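Local coordinates for uncharacterized protein (Streptomyces malaysiense, PDB 6ZYL), which catalyses the beta-hydroxylation of thioholgamide as a non-heme monooxygenase, probably dependent on iron and 2-oxoglutarate, at residues V148-Y162 against A199-H212. Numbering follows the deposited sequence.
Sequences VALTDTTIANGTMRY and AVDVLLDAGQCSVH
Tyr162 joins the two sheets through its hydroxyl, whose OH is hydrogen-bonded to Ser210 OG at 2.7 Å and to His212 ND1 at 2.7 Å. Ser210 OG sits at the ring edge, in its plane, whereas the imidazole plane is turned 67° from the phenol. Val202 CG2 lies over one face of the Tyr162 ring, 3.5 Å from its centroid, a CH-pi contact; a beta-branched valine can offer that methyl while its backbone N bonds to Met160 O. Phe37 stacks on the same tyrosine. Val202 O, in turn, accepts from Thr153 OG1 at 2.9 Å and Thr159 OG1 at 2.7 Å, the two hydroxyls arriving from opposite faces of the carbonyl plane. Different rotations let them converge from separate places along the loop: Thr159 carries OG1 anti to its backbone N (chi1 -167°), Thr153 between N and the carbonyl carbon (chi1 63°). Farther along, Asp152 OD1 accepts from Ala206 N at 2.7 Å, helping to pin the type II turn Asp205-Gln208, where Gly207 suits a positive phi and donates to Ala149 O. With a phenylalanine in place of Tyr162, Ser210 OG and His212 ND1 would probably lose their shared partner, leaving the imidazole freer to turn. His212 NE2 bonds to Asp130, and the paired sheets recall the double-stranded beta-helix of PhyH-family enzymes. Hydrogen bonding at both ring nitrogens thus fixes the rotation of this imidazole, with Tyr162 as its link to Ser210.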
loop_
_atom_site.group_PDB
_atom_site.type_symbol
_atom_site.label_atom_id
_atom_site.label_comp_id
_atom_site.label_asym_id
_atom_site.label_seq_id
_atom_site.Cartn_x
_atom_site.Cartn_y
_atom_site.Cartn_z
ATOM N N VAL A 148 -0.759 -4.954 -4.825
ATOM C CA VAL A 148 -1.206 -6.287 -5.216
ATOM C C VAL A 148 -2.514 -6.172 -5.985
ATOM O O VAL A 148 -3.472 -5.545 -5.515
ATOM C CB VAL A 148 -1.372 -7.197 -3.989
ATOM C CG1 VAL A 148 -1.824 -8.588 -4.422
ATOM C CG2 VAL A 148 -0.081 -7.271 -3.193
ATOM N N ALA A 149 -2.563 -6.800 -7.157
ATOM C CA ALA A 149 -3.759 -6.808 -7.992
ATOM C C ALA A 149 -4.664 -7.954 -7.552
ATOM O O ALA A 149 -4.329 -9.129 -7.743
ATOM C CB ALA A 149 -3.389 -6.947 -9.467
ATOM N N LEU A 150 -5.809 -7.616 -6.956
ATOM C CA LEU A 150 -6.803 -8.632 -6.633
ATOM C C LEU A 150 -7.697 -8.929 -7.829
ATOM O O LEU A 150 -8.181 -10.057 -7.970
ATOM C CB LEU A 150 -7.643 -8.187 -5.437
ATOM C CG LEU A 150 -6.883 -8.015 -4.120
ATOM C CD1 LEU A 150 -7.850 -7.699 -2.982
ATOM C CD2 LEU A 150 -6.055 -9.246 -3.788
ATOM N N THR A 151 -7.934 -7.932 -8.678
ATOM C CA THR A 151 -8.455 -8.112 -10.024
ATOM C C THR A 151 -7.337 -7.842 -11.024
ATOM O O THR A 151 -6.285 -7.298 -10.679
ATOM C CB THR A 151 -9.631 -7.165 -10.303
ATOM O OG1 THR A 151 -9.189 -5.807 -10.175
ATOM C CG2 THR A 151 -10.782 -7.422 -9.346
ATOM N N ASP A 152 -7.571 -8.220 -12.280
ATOM C CA ASP A 152 -6.706 -7.747 -13.352
ATOM C C ASP A 152 -6.665 -6.222 -13.346
ATOM O O ASP A 152 -7.627 -5.557 -12.952
ATOM C CB ASP A 152 -7.208 -8.231 -14.714
ATOM C CG ASP A 152 -7.053 -9.725 -14.910
ATOM O OD1 ASP A 152 -6.168 -10.335 -14.272
ATOM O OD2 ASP A 152 -7.820 -10.288 -15.718
ATOM N N THR A 153 -5.543 -5.658 -13.784
ATOM C CA THR A 153 -5.450 -4.231 -14.071
ATOM C C THR A 153 -5.200 -4.069 -15.564
ATOM O O THR A 153 -4.268 -4.670 -16.109
ATOM C CB THR A 153 -4.352 -3.545 -13.252
ATOM O OG1 THR A 153 -3.072 -4.086 -13.594
ATOM C CG2 THR A 153 -4.617 -3.727 -11.760
ATOM N N THR A 154 -6.046 -3.278 -16.218
ATOM C CA THR A 154 -6.041 -3.121 -17.665
ATOM C C THR A 154 -5.920 -1.643 -18.005
ATOM O O THR A 154 -5.972 -0.773 -17.131
ATOM C CB THR A 154 -7.316 -3.697 -18.291
ATOM O OG1 THR A 154 -8.395 -2.771 -18.110
ATOM C CG2 THR A 154 -7.682 -5.026 -17.644
ATOM N N ILE A 155 -5.774 -1.355 -19.300
ATOM C CA ILE A 155 -5.668 0.035 -19.725
ATOM C C ILE A 155 -6.957 0.811 -19.508
ATOM O O ILE A 155 -6.945 2.046 -19.580
ATOM C CB ILE A 155 -5.261 0.145 -21.211
ATOM C CG1 ILE A 155 -6.337 -0.450 -22.122
ATOM C CG2 ILE A 155 -3.924 -0.538 -21.455
ATOM C CD1 ILE A 155 -6.215 -0.014 -23.581
ATOM N N ALA A 156 -8.071 0.121 -19.245
ATOM C CA ALA A 156 -9.375 0.764 -19.198
ATOM C C ALA A 156 -10.090 0.679 -17.855
ATOM O O ALA A 156 -11.072 1.405 -17.662
ATOM C CB ALA A 156 -10.299 0.169 -20.274
ATOM N N ASN A 157 -9.649 -0.168 -16.927
ATOM C CA ASN A 157 -10.358 -0.330 -15.664
ATOM C C ASN A 157 -9.773 0.533 -14.548
ATOM O O ASN A 157 -9.947 0.213 -13.368
ATOM C CB ASN A 157 -10.400 -1.810 -15.265
ATOM C CG ASN A 157 -9.094 -2.318 -14.681
ATOM O OD1 ASN A 157 -8.044 -1.692 -14.806
ATOM N ND2 ASN A 157 -9.159 -3.479 -14.040
ATOM N N GLY A 158 -9.107 1.633 -14.900
ATOM C CA GLY A 158 -8.700 2.629 -13.926
ATOM C C GLY A 158 -7.370 2.351 -13.265
ATOM O O GLY A 158 -7.193 2.616 -12.071
ATOM N N THR A 159 -6.416 1.834 -14.026
ATOM C CA THR A 159 -5.162 1.423 -13.423
ATOM C C THR A 159 -4.256 2.628 -13.165
ATOM O O THR A 159 -4.499 3.748 -13.625
ATOM C CB THR A 159 -4.443 0.403 -14.306
ATOM O OG1 THR A 159 -3.382 -0.208 -13.559
ATOM C CG2 THR A 159 -3.866 1.072 -15.546
ATOM N N MET A 160 -3.193 2.368 -12.414
ATOM C CA MET A 160 -2.192 3.360 -12.062
ATOM C C MET A 160 -1.158 3.495 -13.171
ATOM O O MET A 160 -0.838 2.531 -13.872
ATOM C CB MET A 160 -1.524 2.933 -10.756
ATOM C CG MET A 160 -0.517 3.874 -10.151
ATOM S SD MET A 160 -0.282 3.416 -8.412
ATOM C CE MET A 160 0.215 1.698 -8.552
ATOM N N ARG A 161 -0.656 4.716 -13.339
ATOM C CA ARG A 161 0.444 5.007 -14.249
ATOM C C ARG A 161 1.656 5.452 -13.443
ATOM O O ARG A 161 1.519 6.203 -12.475
ATOM C CB ARG A 161 0.098 6.121 -15.243
ATOM C CG ARG A 161 -1.235 6.020 -15.937
ATOM C CD ARG A 161 -1.270 6.965 -17.139
ATOM N NE ARG A 161 -1.515 8.360 -16.768
ATOM C CZ ARG A 161 -2.669 8.817 -16.290
ATOM N NH1 ARG A 161 -3.689 7.989 -16.111
ATOM N NH2 ARG A 161 -2.803 10.101 -15.986
ATOM N N TYR A 162 2.844 5.024 -13.864
ATOM C CA TYR A 162 4.083 5.428 -13.216
ATOM C C TYR A 162 4.842 6.428 -14.083
ATOM O O TYR A 162 4.758 6.396 -15.313
ATOM C CB TYR A 162 5.002 4.231 -12.954
ATOM C CG TYR A 162 4.571 3.287 -11.861
ATOM C CD1 TYR A 162 3.871 3.735 -10.748
ATOM C CD2 TYR A 162 4.883 1.938 -11.940
ATOM C CE1 TYR A 162 3.489 2.856 -9.748
ATOM C CE2 TYR A 162 4.511 1.060 -10.952
ATOM C CZ TYR A 162 3.816 1.517 -9.860
ATOM O OH TYR A 162 3.449 0.619 -8.888
ATOM N N ALA A 199 4.747 7.916 -19.529
ATOM C CA ALA A 199 4.200 7.214 -18.376
ATOM C C ALA A 199 3.995 5.738 -18.698
ATOM O O ALA A 199 3.804 5.350 -19.855
ATOM C CB ALA A 199 2.879 7.848 -17.946
ATOM N N VAL A 200 4.030 4.911 -17.657
ATOM C CA VAL A 200 3.956 3.460 -17.794
ATOM C C VAL A 200 2.698 2.972 -17.089
ATOM O O VAL A 200 2.572 3.109 -15.866
ATOM C CB VAL A 200 5.203 2.770 -17.216
ATOM C CG1 VAL A 200 5.169 1.277 -17.507
ATOM C CG2 VAL A 200 6.471 3.405 -17.767
ATOM N N ASP A 201 1.777 2.397 -17.861
ATOM C CA ASP A 201 0.591 1.772 -17.292
ATOM C C ASP A 201 0.982 0.526 -16.505
ATOM O O ASP A 201 1.737 -0.317 -16.997
ATOM C CB ASP A 201 -0.392 1.396 -18.401
ATOM C CG ASP A 201 -1.339 2.524 -18.762
ATOM O OD1 ASP A 201 -1.431 3.508 -18.001
ATOM O OD2 ASP A 201 -2.004 2.417 -19.813
ATOM N N VAL A 202 0.458 0.398 -15.289
ATOM C CA VAL A 202 0.751 -0.750 -14.435
ATOM C C VAL A 202 -0.279 -1.828 -14.762
ATOM O O VAL A 202 -1.386 -1.835 -14.221
ATOM C CB VAL A 202 0.738 -0.375 -12.953
ATOM C CG1 VAL A 202 1.164 -1.565 -12.105
ATOM C CG2 VAL A 202 1.648 0.819 -12.707
ATOM N N LEU A 203 0.096 -2.747 -15.647
ATOM C CA LEU A 203 -0.800 -3.777 -16.159
ATOM C C LEU A 203 -0.405 -5.119 -15.563
ATOM O O LEU A 203 0.715 -5.595 -15.780
ATOM C CB LEU A 203 -0.749 -3.823 -17.685
ATOM C CG LEU A 203 -1.008 -2.472 -18.357
ATOM C CD1 LEU A 203 -0.771 -2.549 -19.856
ATOM C CD2 LEU A 203 -2.424 -1.992 -18.057
ATOM N N LEU A 204 -1.330 -5.730 -14.829
ATOM C CA LEU A 204 -1.031 -6.919 -14.051
ATOM C C LEU A 204 -2.118 -7.965 -14.229
ATOM O O LEU A 204 -3.304 -7.635 -14.295
ATOM C CB LEU A 204 -0.911 -6.577 -12.559
ATOM C CG LEU A 204 0.089 -5.501 -12.141
ATOM C CD1 LEU A 204 -0.132 -5.106 -10.688
ATOM C CD2 LEU A 204 1.504 -5.998 -12.356
ATOM N N ASP A 205 -1.703 -9.228 -14.299
ATOM C CA ASP A 205 -2.633 -10.324 -14.079
ATOM C C ASP A 205 -3.069 -10.327 -12.618
ATOM O O ASP A 205 -2.292 -9.992 -11.719
ATOM C CB ASP A 205 -1.986 -11.666 -14.420
ATOM C CG ASP A 205 -1.726 -11.833 -15.904
ATOM O OD1 ASP A 205 -2.234 -11.018 -16.703
ATOM O OD2 ASP A 205 -1.007 -12.786 -16.269
ATOM N N ALA A 206 -4.326 -10.701 -12.380
ATOM C CA ALA A 206 -4.798 -10.870 -11.011
ATOM C C ALA A 206 -3.858 -11.801 -10.256
ATOM O O ALA A 206 -3.524 -12.889 -10.733
ATOM C CB ALA A 206 -6.221 -11.431 -11.004
ATOM N N GLY A 207 -3.412 -11.358 -9.080
ATOM C CA GLY A 207 -2.459 -12.083 -8.277
ATOM C C GLY A 207 -1.050 -11.528 -8.343
ATOM O O GLY A 207 -0.291 -11.671 -7.377
ATOM N N GLN A 208 -0.681 -10.917 -9.464
ATOM C CA GLN A 208 0.601 -10.244 -9.553
ATOM C C GLN A 208 0.553 -8.929 -8.779
ATOM O O GLN A 208 -0.511 -8.439 -8.388
ATOM C CB GLN A 208 0.974 -9.979 -11.011
ATOM C CG GLN A 208 1.084 -11.224 -11.869
ATOM C CD GLN A 208 1.507 -10.908 -13.289
ATOM O OE1 GLN A 208 0.984 -9.988 -13.916
ATOM N NE2 GLN A 208 2.464 -11.670 -13.803
ATOM N N CYS A 209 1.726 -8.344 -8.568
ATOM C CA CYS A 209 1.808 -7.076 -7.866
ATOM C C CYS A 209 2.882 -6.210 -8.502
ATOM O O CYS A 209 3.725 -6.681 -9.268
ATOM C CB CYS A 209 2.101 -7.276 -6.374
ATOM S SG CYS A 209 3.765 -7.860 -6.022
ATOM N N SER A 210 2.818 -4.923 -8.183
ATOM C CA SER A 210 3.831 -3.951 -8.552
ATOM C C SER A 210 4.445 -3.407 -7.271
ATOM O O SER A 210 3.757 -3.259 -6.256
ATOM C CB SER A 210 3.234 -2.814 -9.383
ATOM O OG SER A 210 4.232 -1.874 -9.730
ATOM N N VAL A 211 5.744 -3.135 -7.314
ATOM C CA VAL A 211 6.476 -2.556 -6.194
ATOM C C VAL A 211 7.029 -1.222 -6.665
ATOM O O VAL A 211 7.749 -1.167 -7.668
ATOM C CB VAL A 211 7.609 -3.474 -5.709
ATOM C CG1 VAL A 211 8.154 -2.978 -4.375
ATOM C CG2 VAL A 211 7.126 -4.911 -5.606
ATOM N N HIS A 212 6.694 -0.146 -5.959
ATOM C CA HIS A 212 7.185 1.169 -6.337
ATOM C C HIS A 212 7.692 1.935 -5.123
ATOM O O HIS A 212 7.299 1.676 -3.981
ATOM C CB HIS A 212 6.103 1.984 -7.096
ATOM C CG HIS A 212 4.901 2.347 -6.279
ATOM N ND1 HIS A 212 3.661 1.781 -6.489
ATOM C CD2 HIS A 212 4.735 3.257 -5.290
ATOM C CE1 HIS A 212 2.789 2.309 -5.647
ATOM N NE2 HIS A 212 3.417 3.205 -4.907
HETATM O O HOH W 1 -4.642 3.568 -19.960
#